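Light Chain (Clostridium botulinum, PDB 6BVD) is the zinc protease domain of a mosaic botulinum neurotoxin and probably cleaves a SNARE protein of the nerve terminal, as related light chains do. Local coordinates at residues 91-96 against 197-202; 217-222 against 376-381; 383-388 against 423-428. All blocks are in the same frame, centred on the assembly; numbering follows the deposited sequence.

Interaction 1 of 3, residues 91-96 against 197-202; sequences QIMIKL and FSPEYA
The carboxylate of Glu200 lies against Ile92, with OE2 3.6 Å from CD1 of that isoleucine, while its polar grip comes from outside the two segments: Lys88 forms a salt bridge with OE2 and the Tyr79 hydroxyl a hydrogen bond with OE1. The two side chains meet at about a right angle, and CG and CD of Glu200 also abut CD1. This illustrates how a buried carboxylate can keep its polar partners and still pack on an apolar side chain. Pro199 lies at the middle of the contact. Its CB sits 3.7 Å from Ile92 CG2 and an equal 3.7 Å from Leu96 CD1, residues one helical turn apart. Next to Ile92, Met93 is bent at chi2 (-56°), which brings SD to 3.8 Å from Phe197 CD2, a Met-aromatic contact at the ring edge; a further bend at chi3 carries CE to 3.9 Å from Phe197 CD2. Leu96 CD1 meets the same edge at CE2. The proline begins the central pair of a type I turn from Ser198 to Tyr201, which steers the chain from strand 193-196 of the mixed sheet into strand 201-208 of the antiparallel one. Helix 83-100 packs on this link, and helix 222-237, carrying the two zinc-binding histidines, meets both Phe197 and Leu96.

Interaction 2 of 3, residues 217-222 against 376-381; sequences LFIKDP and FYLPNL
Ile219 and Leu378 slide past each other in opposite directions; with Ile219 CG1 anti to the backbone N (chi1 -166°), that carbon comes to 3.9 Å from Leu378 CD2. Chi2 near 70° then turns the CD1 methyl of the isoleucine to Phe376, where it rests 3.6 Å from CD2 of the ring and also close to CG and CB, an oblique approach near the root of the side chain. The other branch of Leu378 serves a second neighbour: CD1 meets the CG of Pro222 tip to tip at 3.6 Å. That same proline carbon lies across the forked end of Leu381, with CD1 at 4.0 Å and CD2 at 4.1 Å. The two methyls of Leu378 thus bridge Ile219 and Pro222. The strands behind these side chains are not direct neighbours. In the five-stranded antiparallel sheet, 201-208 runs between 215-219 and 373-377, so Ile219 and Phe376 pack over the intervening strand, on which Phe376 touches Ala204 and Leu378 touches Ala202. Ile407, from the outer strand 406-408, and Val427 add to the same apolar layer. At the far end of the contact the chain leaves the sheet for helix 222-237, which bears the HExxH zinc motif. Asp221 occupies the N-cap, its OD1 accepting from the backbone N of Ala223 and hydrogen-bonded to the Tyr387 hydroxyl, while OD2 forms a salt bridge with Arg99. From helix 83-100, Leu96 packs on Pro222 and Ile92 on Leu381.

Interaction 3 of 3, residues 383-388 against 423-428; sequences DDSIYT and VSRVVR. With CA (calcium ion), chain C.
Arg425 grips Asp383 end-on, with both terminal nitrogens directed at one oxygen: NH2 stands 2.9 Å and NH1 3.0 Å from OD2. The oxygen lies in the guanidinium plane, yet the carboxylate is turned 57° from that plane; NH2 arrives on the anti side of OD2 and NH1 from above the carboxylate. A bend at chi3 (82°) in the arginine turns its NE aside from an extended course, and Ile386 packs beside the guanidinium, CG1 and CD1 each 3.5 Å from NH1, while CD1 also nears CB of Arg425. Where the backbones come closest, Ile386 CG2 lies 4.3 Å from Val426 CA. The second oxygen of Asp383 is used within its own loop. OD1 accepts from the backbone N of Ser385 at 2.9 Å, an Asx turn, and from Ser385 OG at 2.7 Å, both from the same face of the carboxylate. Ser385 reaches it because OG sits between the backbone N and the carbonyl carbon (chi1 67°). Across the contact, Ser424 OG folds the other loop, accepting from the backbone N of Val426 as an ST turn and, at a longer range, from that of Val427 as an ST motif. Next along the loop from Asp383, Asp384 binds the calcium ion through both oxygens, OD2 at 2.3 Å, together with Glu389 and, from the second subunit, Asp384 and Glu389.

The three contacts come strictly in series along the chain, each closing before the next opens, and cluster on one side of its centre, interactions 1 and 2 about 10 Å apart, 2 and 3 about 8 Å, and 1 and 3 about 13 Å between centres. The antiparallel sheet joins 1 to 2, since the backbone N atoms of Phe376 and Leu378 probably bond to the carbonyls of Ala202 and Glu200. It continues toward 3 through a probable bond from Arg428 N to Tyr377 O. Lys95 of helix 83-100 ties interaction 1 to 3 by a salt bridge to Asp384 and a probable bond to Tyr387 O. Sheet and helix thereby connect the surroundings of the zinc-bearing helix to the calcium-bridged subunit contact.

Interaction 1 of 3, residues 91-96 against 197-202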
loop_
_atom_site.group_PDB
_atom_site.type_symbol
_atom_site.label_atom_id
_atom_site.label_comp_id
_atom_site.label_asym_id
_atom_site.label_seq_id
_atom_site.Cartn_x
_atom_site.Cartn_y
_atom_site.Cartn_z
ATOM N N GLN A 91 -12.958 4.241 2.057
ATOM C CA GLN A 91 -11.697 3.482 2.158
ATOM C C GLN A 91 -11.325 2.778 0.854
ATOM O O GLN A 91 -10.143 2.573 0.561
ATOM C CB GLN A 91 -11.757 2.457 3.296
ATOM C CG GLN A 91 -12.168 3.055 4.625
ATOM C CD GLN A 91 -11.387 4.300 5.002
ATOM O OE1 GLN A 91 -10.163 4.313 4.980
ATOM N NE2 GLN A 91 -12.116 5.372 5.374
ATOM N N ILE A 92 -12.321 2.323 0.111
ATOM C CA ILE A 92 -12.042 1.670 -1.158
ATOM C C ILE A 92 -11.509 2.713 -2.124
ATOM O O ILE A 92 -10.551 2.472 -2.841
ATOM C CB ILE A 92 -13.323 0.983 -1.691
ATOM C CG1 ILE A 92 -13.708 -0.134 -0.726
ATOM C CG2 ILE A 92 -13.166 0.541 -3.167
ATOM C CD1 ILE A 92 -15.041 -0.793 -1.040
ATOM N N MET A 93 -12.123 3.895 -2.129
ATOM C CA MET A 93 -11.684 4.957 -3.014
ATOM C C MET A 93 -10.233 5.356 -2.684
ATOM O O MET A 93 -9.420 5.589 -3.586
ATOM C CB MET A 93 -12.622 6.185 -2.926
ATOM C CG MET A 93 -14.026 5.911 -3.422
ATOM S SD MET A 93 -14.060 5.275 -5.102
ATOM C CE MET A 93 -13.278 6.606 -6.027
ATOM N N ILE A 94 -9.903 5.392 -1.400
ATOM C CA ILE A 94 -8.536 5.658 -0.983
ATOM C C ILE A 94 -7.608 4.565 -1.552
ATOM O O ILE A 94 -6.544 4.819 -2.105
ATOM C CB ILE A 94 -8.449 5.691 0.548
ATOM C CG1 ILE A 94 -9.082 6.972 1.106
ATOM C CG2 ILE A 94 -7.026 5.650 1.020
ATOM C CD1 ILE A 94 -9.259 6.921 2.611
ATOM N N LYS A 95 -8.063 3.332 -1.460
ATOM C CA LYS A 95 -7.227 2.216 -1.965
ATOM C C LYS A 95 -7.029 2.316 -3.486
ATOM O O LYS A 95 -5.918 2.075 -4.021
ATOM C CB LYS A 95 -7.858 0.877 -1.575
ATOM C CG LYS A 95 -6.882 -0.320 -1.737
ATOM C CD LYS A 95 -7.442 -1.586 -1.118
ATOM C CE LYS A 95 -6.411 -2.725 -1.274
ATOM N NZ LYS A 95 -6.767 -3.759 -0.302
ATOM N N LEU A 96 -8.090 2.700 -4.197
ATOM C CA LEU A 96 -7.993 2.797 -5.652
ATOM C C LEU A 96 -7.114 3.961 -6.113
ATOM O O LEU A 96 -6.329 3.816 -7.054
ATOM C CB LEU A 96 -9.389 2.902 -6.287
ATOM C CG LEU A 96 -10.328 1.727 -6.024
ATOM C CD1 LEU A 96 -11.656 1.896 -6.754
ATOM C CD2 LEU A 96 -9.712 0.354 -6.449
ATOM N N PHE A 197 -19.364 7.158 -9.418
ATOM C CA PHE A 197 -18.498 5.977 -9.449
ATOM C C PHE A 197 -18.891 4.950 -8.395
ATOM O O PHE A 197 -19.134 5.270 -7.204
ATOM C CB PHE A 197 -17.032 6.371 -9.257
ATOM C CG PHE A 197 -16.085 5.249 -9.580
ATOM C CD1 PHE A 197 -15.913 4.863 -10.901
ATOM C CD2 PHE A 197 -15.427 4.556 -8.582
ATOM C CE1 PHE A 197 -15.073 3.801 -11.216
ATOM C CE2 PHE A 197 -14.566 3.500 -8.899
ATOM C CZ PHE A 197 -14.405 3.126 -10.197
ATOM N N SER A 198 -18.877 3.689 -8.822
ATOM C CA SER A 198 -19.351 2.599 -7.999
ATOM C C SER A 198 -18.308 1.465 -8.056
ATOM O O SER A 198 -18.385 0.612 -8.941
ATOM C CB SER A 198 -20.716 2.121 -8.514
ATOM O OG SER A 198 -21.340 1.179 -7.675
ATOM N N PRO A 199 -17.313 1.482 -7.137
ATOM C CA PRO A 199 -16.186 0.525 -7.208
ATOM C C PRO A 199 -16.527 -0.933 -6.884
ATOM O O PRO A 199 -15.785 -1.837 -7.304
ATOM C CB PRO A 199 -15.195 1.070 -6.165
ATOM C CG PRO A 199 -16.063 1.768 -5.175
ATOM C CD PRO A 199 -17.175 2.416 -5.997
ATOM N N GLU A 200 -17.589 -1.169 -6.129
ATOM C CA GLU A 200 -17.934 -2.517 -5.693
ATOM C C GLU A 200 -18.811 -3.332 -6.651
ATOM O O GLU A 200 -19.073 -4.492 -6.373
ATOM C CB GLU A 200 -18.653 -2.451 -4.348
ATOM C CG GLU A 200 -17.776 -1.887 -3.222
ATOM C CD GLU A 200 -18.428 -2.022 -1.870
ATOM O OE1 GLU A 200 -19.381 -1.270 -1.576
ATOM O OE2 GLU A 200 -18.012 -2.901 -1.108
ATOM N N TYR A 201 -19.272 -2.733 -7.739
ATOM C CA TYR A 201 -20.121 -3.448 -8.719
ATOM C C TYR A 201 -19.450 -3.379 -10.086
ATOM O O TYR A 201 -19.108 -2.302 -10.565
ATOM C CB TYR A 201 -21.547 -2.877 -8.743
ATOM C CG TYR A 201 -22.293 -3.150 -7.440
ATOM C CD1 TYR A 201 -23.066 -4.304 -7.276
ATOM C CD2 TYR A 201 -22.160 -2.293 -6.352
ATOM C CE1 TYR A 201 -23.717 -4.575 -6.084
ATOM C CE2 TYR A 201 -22.804 -2.554 -5.153
ATOM C CZ TYR A 201 -23.581 -3.689 -5.025
ATOM O OH TYR A 201 -24.210 -3.932 -3.823
ATOM N N ALA A 202 -19.223 -4.537 -10.698
ATOM C CA ALA A 202 -18.349 -4.623 -11.850
ATOM C C ALA A 202 -18.899 -5.611 -12.861
ATOM O O ALA A 202 -19.740 -6.437 -12.527
ATOM C CB ALA A 202 -16.971 -5.050 -11.421
#

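Interaction 2 of 3, residues 217-222 against 376-381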
loop_
_atom_site.group_PDB
_atom_site.type_symbol
_atom_site.label_atom_id
_atom_site.label_comp_id
_atom_site.label_asym_id
_atom_site.label_seq_id
_atom_site.Cartn_x
_atom_site.Cartn_y
_atom_site.Cartn_z
ATOM N N LEU A 217 -14.027 -16.028 -18.492
ATOM C CA LEU A 217 -14.432 -14.684 -18.084
ATOM C C LEU A 217 -13.392 -14.082 -17.121
ATOM O O LEU A 217 -12.822 -14.791 -16.290
ATOM C CB LEU A 217 -15.801 -14.707 -17.411
ATOM C CG LEU A 217 -17.006 -14.934 -18.336
ATOM C CD1 LEU A 217 -18.318 -14.911 -17.542
ATOM C CD2 LEU A 217 -17.025 -13.900 -19.459
ATOM N N PHE A 218 -13.146 -12.782 -17.258
ATOM C CA PHE A 218 -12.204 -12.063 -16.410
ATOM C C PHE A 218 -12.886 -10.851 -15.772
ATOM O O PHE A 218 -13.526 -10.074 -16.461
ATOM C CB PHE A 218 -10.982 -11.629 -17.224
ATOM C CG PHE A 218 -10.115 -12.782 -17.683
ATOM C CD1 PHE A 218 -10.446 -13.480 -18.839
ATOM C CD2 PHE A 218 -8.978 -13.160 -16.976
ATOM C CE1 PHE A 218 -9.658 -14.565 -19.291
ATOM C CE2 PHE A 218 -8.166 -14.221 -17.425
ATOM C CZ PHE A 218 -8.521 -14.935 -18.586
ATOM N N ILE A 219 -12.783 -10.711 -14.454
ATOM C CA ILE A 219 -13.400 -9.567 -13.794
ATOM C C ILE A 219 -12.496 -8.329 -14.009
ATOM O O ILE A 219 -11.262 -8.426 -14.104
ATOM C CB ILE A 219 -13.652 -9.842 -12.279
ATOM C CG1 ILE A 219 -14.606 -8.795 -11.666
ATOM C CG2 ILE A 219 -12.352 -9.937 -11.506
ATOM C CD1 ILE A 219 -16.048 -8.925 -12.148
ATOM N N LYS A 220 -13.120 -7.168 -14.116
ATOM C CA LYS A 220 -12.404 -5.937 -14.369
ATOM C C LYS A 220 -11.832 -5.396 -13.055
ATOM O O LYS A 220 -12.472 -5.512 -12.015
ATOM C CB LYS A 220 -13.345 -4.904 -15.042
ATOM C CG LYS A 220 -13.764 -5.362 -16.470
ATOM C CD LYS A 220 -14.983 -4.599 -16.975
ATOM C CE LYS A 220 -15.357 -5.193 -18.341
ATOM N NZ LYS A 220 -16.687 -4.750 -18.802
ATOM N N ASP A 221 -10.625 -4.838 -13.123
ATOM C CA ASP A 221 -9.957 -4.206 -11.967
ATOM C C ASP A 221 -10.588 -2.815 -11.743
ATOM O O ASP A 221 -10.515 -1.989 -12.612
ATOM C CB ASP A 221 -8.458 -4.097 -12.227
ATOM C CG ASP A 221 -7.670 -3.575 -11.015
ATOM O OD1 ASP A 221 -8.159 -2.618 -10.368
ATOM O OD2 ASP A 221 -6.580 -4.116 -10.722
ATOM N N PRO A 222 -11.216 -2.580 -10.577
ATOM C CA PRO A 222 -11.837 -1.258 -10.327
ATOM C C PRO A 222 -10.892 -0.075 -10.492
ATOM O O PRO A 222 -11.387 0.993 -10.833
ATOM C CB PRO A 222 -12.313 -1.364 -8.865
ATOM C CG PRO A 222 -12.610 -2.801 -8.678
ATOM C CD PRO A 222 -11.498 -3.528 -9.484
ATOM N N PHE A 376 -21.392 -8.307 -11.254
ATOM C CA PHE A 376 -20.814 -8.894 -10.051
ATOM C C PHE A 376 -20.662 -7.905 -8.895
ATOM O O PHE A 376 -20.387 -6.735 -9.108
ATOM C CB PHE A 376 -19.433 -9.485 -10.368
ATOM C CG PHE A 376 -19.475 -10.593 -11.392
ATOM C CD1 PHE A 376 -19.712 -11.900 -11.004
ATOM C CD2 PHE A 376 -19.285 -10.327 -12.731
ATOM C CE1 PHE A 376 -19.787 -12.951 -11.961
ATOM C CE2 PHE A 376 -19.356 -11.371 -13.688
ATOM C CZ PHE A 376 -19.595 -12.668 -13.288
ATOM N N TYR A 377 -20.847 -8.401 -7.681
ATOM C CA TYR A 377 -20.447 -7.661 -6.486
ATOM C C TYR A 377 -19.032 -8.099 -6.083
ATOM O O TYR A 377 -18.717 -9.299 -6.143
ATOM C CB TYR A 377 -21.440 -7.928 -5.378
ATOM C CG TYR A 377 -21.151 -7.288 -4.040
ATOM C CD1 TYR A 377 -21.049 -5.908 -3.913
ATOM C CD2 TYR A 377 -21.053 -8.064 -2.892
ATOM C CE1 TYR A 377 -20.829 -5.323 -2.670
ATOM C CE2 TYR A 377 -20.819 -7.485 -1.649
ATOM C CZ TYR A 377 -20.708 -6.118 -1.549
ATOM O OH TYR A 377 -20.488 -5.551 -0.319
ATOM N N LEU A 378 -18.181 -7.135 -5.719
ATOM C CA LEU A 378 -16.817 -7.394 -5.253
ATOM C C LEU A 378 -16.722 -7.102 -3.757
ATOM O O LEU A 378 -16.422 -5.971 -3.377
ATOM C CB LEU A 378 -15.814 -6.511 -5.990
ATOM C CG LEU A 378 -15.981 -6.421 -7.500
ATOM C CD1 LEU A 378 -14.952 -5.525 -8.129
ATOM C CD2 LEU A 378 -15.917 -7.817 -8.090
ATOM N N PRO A 379 -16.979 -8.107 -2.915
ATOM C CA PRO A 379 -17.138 -7.928 -1.464
ATOM C C PRO A 379 -15.860 -7.602 -0.669
ATOM O O PRO A 379 -16.001 -7.071 0.451
ATOM C CB PRO A 379 -17.686 -9.279 -1.017
ATOM C CG PRO A 379 -17.133 -10.254 -2.019
ATOM C CD PRO A 379 -17.158 -9.515 -3.320
ATOM N N ASN A 380 -14.674 -7.889 -1.212
ATOM C CA ASN A 380 -13.451 -7.788 -0.424
ATOM C C ASN A 380 -12.290 -7.022 -1.029
ATOM O O ASN A 380 -11.141 -7.469 -0.945
ATOM C CB ASN A 380 -12.957 -9.201 -0.073
ATOM C CG ASN A 380 -13.994 -10.006 0.671
ATOM O OD1 ASN A 380 -14.476 -11.038 0.180
ATOM N ND2 ASN A 380 -14.381 -9.522 1.846
ATOM N N LEU A 381 -12.561 -5.879 -1.633
ATOM C CA LEU A 381 -11.524 -5.067 -2.233
ATOM C C LEU A 381 -10.550 -4.566 -1.157
ATOM O O LEU A 381 -9.370 -4.308 -1.436
ATOM C CB LEU A 381 -12.140 -3.893 -3.005
ATOM C CG LEU A 381 -12.972 -4.292 -4.252
ATOM C CD1 LEU A 381 -13.664 -3.079 -4.875
ATOM C CD2 LEU A 381 -12.065 -4.972 -5.283
#

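Interaction 3 of 3, residues 383-388 against 423-428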
loop_
_atom_site.group_PDB
_atom_site.type_symbol
_atom_site.label_atom_id
_atom_site.label_comp_id
_atom_site.label_asym_id
_atom_site.label_seq_id
_atom_site.Cartn_x
_atom_site.Cartn_y
_atom_site.Cartn_z
ATOM N N ASP A 383 -9.474 -6.226 1.458
ATOM C CA ASP A 383 -8.657 -7.333 1.961
ATOM C C ASP A 383 -7.396 -7.557 1.104
ATOM O O ASP A 383 -7.494 -8.008 -0.048
ATOM C CB ASP A 383 -9.517 -8.616 1.998
ATOM C CG ASP A 383 -8.839 -9.800 2.690
ATOM O OD1 ASP A 383 -7.600 -9.916 2.729
ATOM O OD2 ASP A 383 -9.582 -10.679 3.164
ATOM N N ASP A 384 -6.219 -7.293 1.684
ATOM C CA ASP A 384 -4.961 -7.342 0.928
ATOM C C ASP A 384 -4.574 -8.762 0.488
ATOM O O ASP A 384 -3.658 -8.912 -0.318
ATOM C CB ASP A 384 -3.817 -6.718 1.751
ATOM C CG ASP A 384 -3.828 -5.168 1.681
ATOM O OD1 ASP A 384 -3.957 -4.619 0.575
ATOM O OD2 ASP A 384 -3.763 -4.506 2.740
ATOM N N SER A 385 -5.238 -9.792 1.016
ATOM C CA SER A 385 -5.036 -11.146 0.457
ATOM C C SER A 385 -5.868 -11.406 -0.815
ATOM O O SER A 385 -5.678 -12.445 -1.483
ATOM C CB SER A 385 -5.366 -12.229 1.496
ATOM O OG SER A 385 -6.737 -12.260 1.820
ATOM N N ILE A 386 -6.776 -10.481 -1.156
ATOM C CA ILE A 386 -7.653 -10.601 -2.346
ATOM C C ILE A 386 -7.283 -9.570 -3.412
ATOM O O ILE A 386 -7.187 -9.862 -4.600
ATOM C CB ILE A 386 -9.159 -10.400 -1.956
ATOM C CG1 ILE A 386 -9.596 -11.438 -0.920
ATOM C CG2 ILE A 386 -10.070 -10.346 -3.197
ATOM C CD1 ILE A 386 -9.515 -12.847 -1.416
ATOM N N TYR A 387 -7.088 -8.334 -2.961
ATOM C CA TYR A 387 -6.840 -7.231 -3.840
ATOM C C TYR A 387 -5.832 -6.287 -3.181
ATOM O O TYR A 387 -6.052 -5.877 -2.049
ATOM C CB TYR A 387 -8.166 -6.505 -4.120
ATOM C CG TYR A 387 -8.077 -5.373 -5.089
ATOM C CD1 TYR A 387 -8.196 -5.602 -6.447
ATOM C CD2 TYR A 387 -7.950 -4.044 -4.654
ATOM C CE1 TYR A 387 -8.135 -4.576 -7.355
ATOM C CE2 TYR A 387 -7.899 -2.998 -5.573
ATOM C CZ TYR A 387 -8.011 -3.265 -6.922
ATOM O OH TYR A 387 -7.992 -2.235 -7.864
ATOM N N THR A 388 -4.741 -5.946 -3.853
ATOM C CA THR A 388 -3.759 -5.022 -3.246
ATOM C C THR A 388 -3.564 -3.734 -4.014
ATOM O O THR A 388 -3.808 -3.668 -5.242
ATOM C CB THR A 388 -2.358 -5.655 -3.116
ATOM O OG1 THR A 388 -1.821 -5.964 -4.420
ATOM C CG2 THR A 388 -2.412 -6.886 -2.224
ATOM N N VAL A 423 -18.544 -20.650 -2.642
ATOM C CA VAL A 423 -18.400 -19.198 -2.509
ATOM C C VAL A 423 -17.062 -18.698 -3.044
ATOM O O VAL A 423 -16.019 -19.315 -2.809
ATOM C CB VAL A 423 -18.524 -18.729 -1.030
ATOM C CG1 VAL A 423 -18.900 -17.252 -0.971
ATOM C CG2 VAL A 423 -19.545 -19.559 -0.278
ATOM N N SER A 424 -17.096 -17.567 -3.746
ATOM C CA SER A 424 -15.873 -16.848 -4.094
ATOM C C SER A 424 -15.697 -15.613 -3.221
ATOM O O SER A 424 -16.667 -14.915 -2.913
ATOM C CB SER A 424 -15.878 -16.430 -5.556
ATOM O OG SER A 424 -14.764 -15.605 -5.823
ATOM N N ARG A 425 -14.455 -15.331 -2.847
ATOM C CA ARG A 425 -14.170 -14.138 -2.069
ATOM C C ARG A 425 -13.720 -13.023 -3.017
ATOM O O ARG A 425 -13.450 -11.891 -2.599
ATOM C CB ARG A 425 -13.113 -14.441 -0.999
ATOM C CG ARG A 425 -13.652 -15.202 0.213
ATOM C CD ARG A 425 -12.696 -15.133 1.399
ATOM N NE ARG A 425 -12.890 -13.874 2.113
ATOM C CZ ARG A 425 -11.932 -12.973 2.321
ATOM N NH1 ARG A 425 -10.694 -13.214 1.898
ATOM N NH2 ARG A 425 -12.203 -11.847 2.972
ATOM N N VAL A 426 -13.678 -13.332 -4.309
ATOM C CA VAL A 426 -13.318 -12.329 -5.292
ATOM C C VAL A 426 -14.561 -11.635 -5.844
ATOM O O VAL A 426 -14.622 -10.411 -5.860
ATOM C CB VAL A 426 -12.526 -12.930 -6.468
ATOM C CG1 VAL A 426 -12.114 -11.830 -7.422
ATOM C CG2 VAL A 426 -11.290 -13.701 -5.976
ATOM N N VAL A 427 -15.518 -12.434 -6.327
ATOM C CA VAL A 427 -16.770 -11.969 -6.925
ATOM C C VAL A 427 -18.015 -12.711 -6.428
ATOM O O VAL A 427 -17.939 -13.889 -6.072
ATOM C CB VAL A 427 -16.731 -12.108 -8.469
ATOM C CG1 VAL A 427 -15.644 -11.261 -9.053
ATOM C CG2 VAL A 427 -16.555 -13.598 -8.894
ATOM N N ARG A 428 -19.162 -12.024 -6.416
ATOM C CA ARG A 428 -20.472 -12.671 -6.259
ATOM C C ARG A 428 -21.385 -12.273 -7.407
ATOM O O ARG A 428 -21.594 -11.088 -7.655
ATOM C CB ARG A 428 -21.147 -12.299 -4.939
ATOM C CG ARG A 428 -20.452 -12.800 -3.705
ATOM C CD ARG A 428 -21.232 -12.382 -2.477
ATOM N NE ARG A 428 -20.410 -12.408 -1.270
ATOM C CZ ARG A 428 -20.637 -11.630 -0.215
ATOM N NH1 ARG A 428 -21.658 -10.778 -0.241
ATOM N NH2 ARG A 428 -19.850 -11.698 0.856
HETATM CA CA CA C . -3.368 -2.511 1.675
#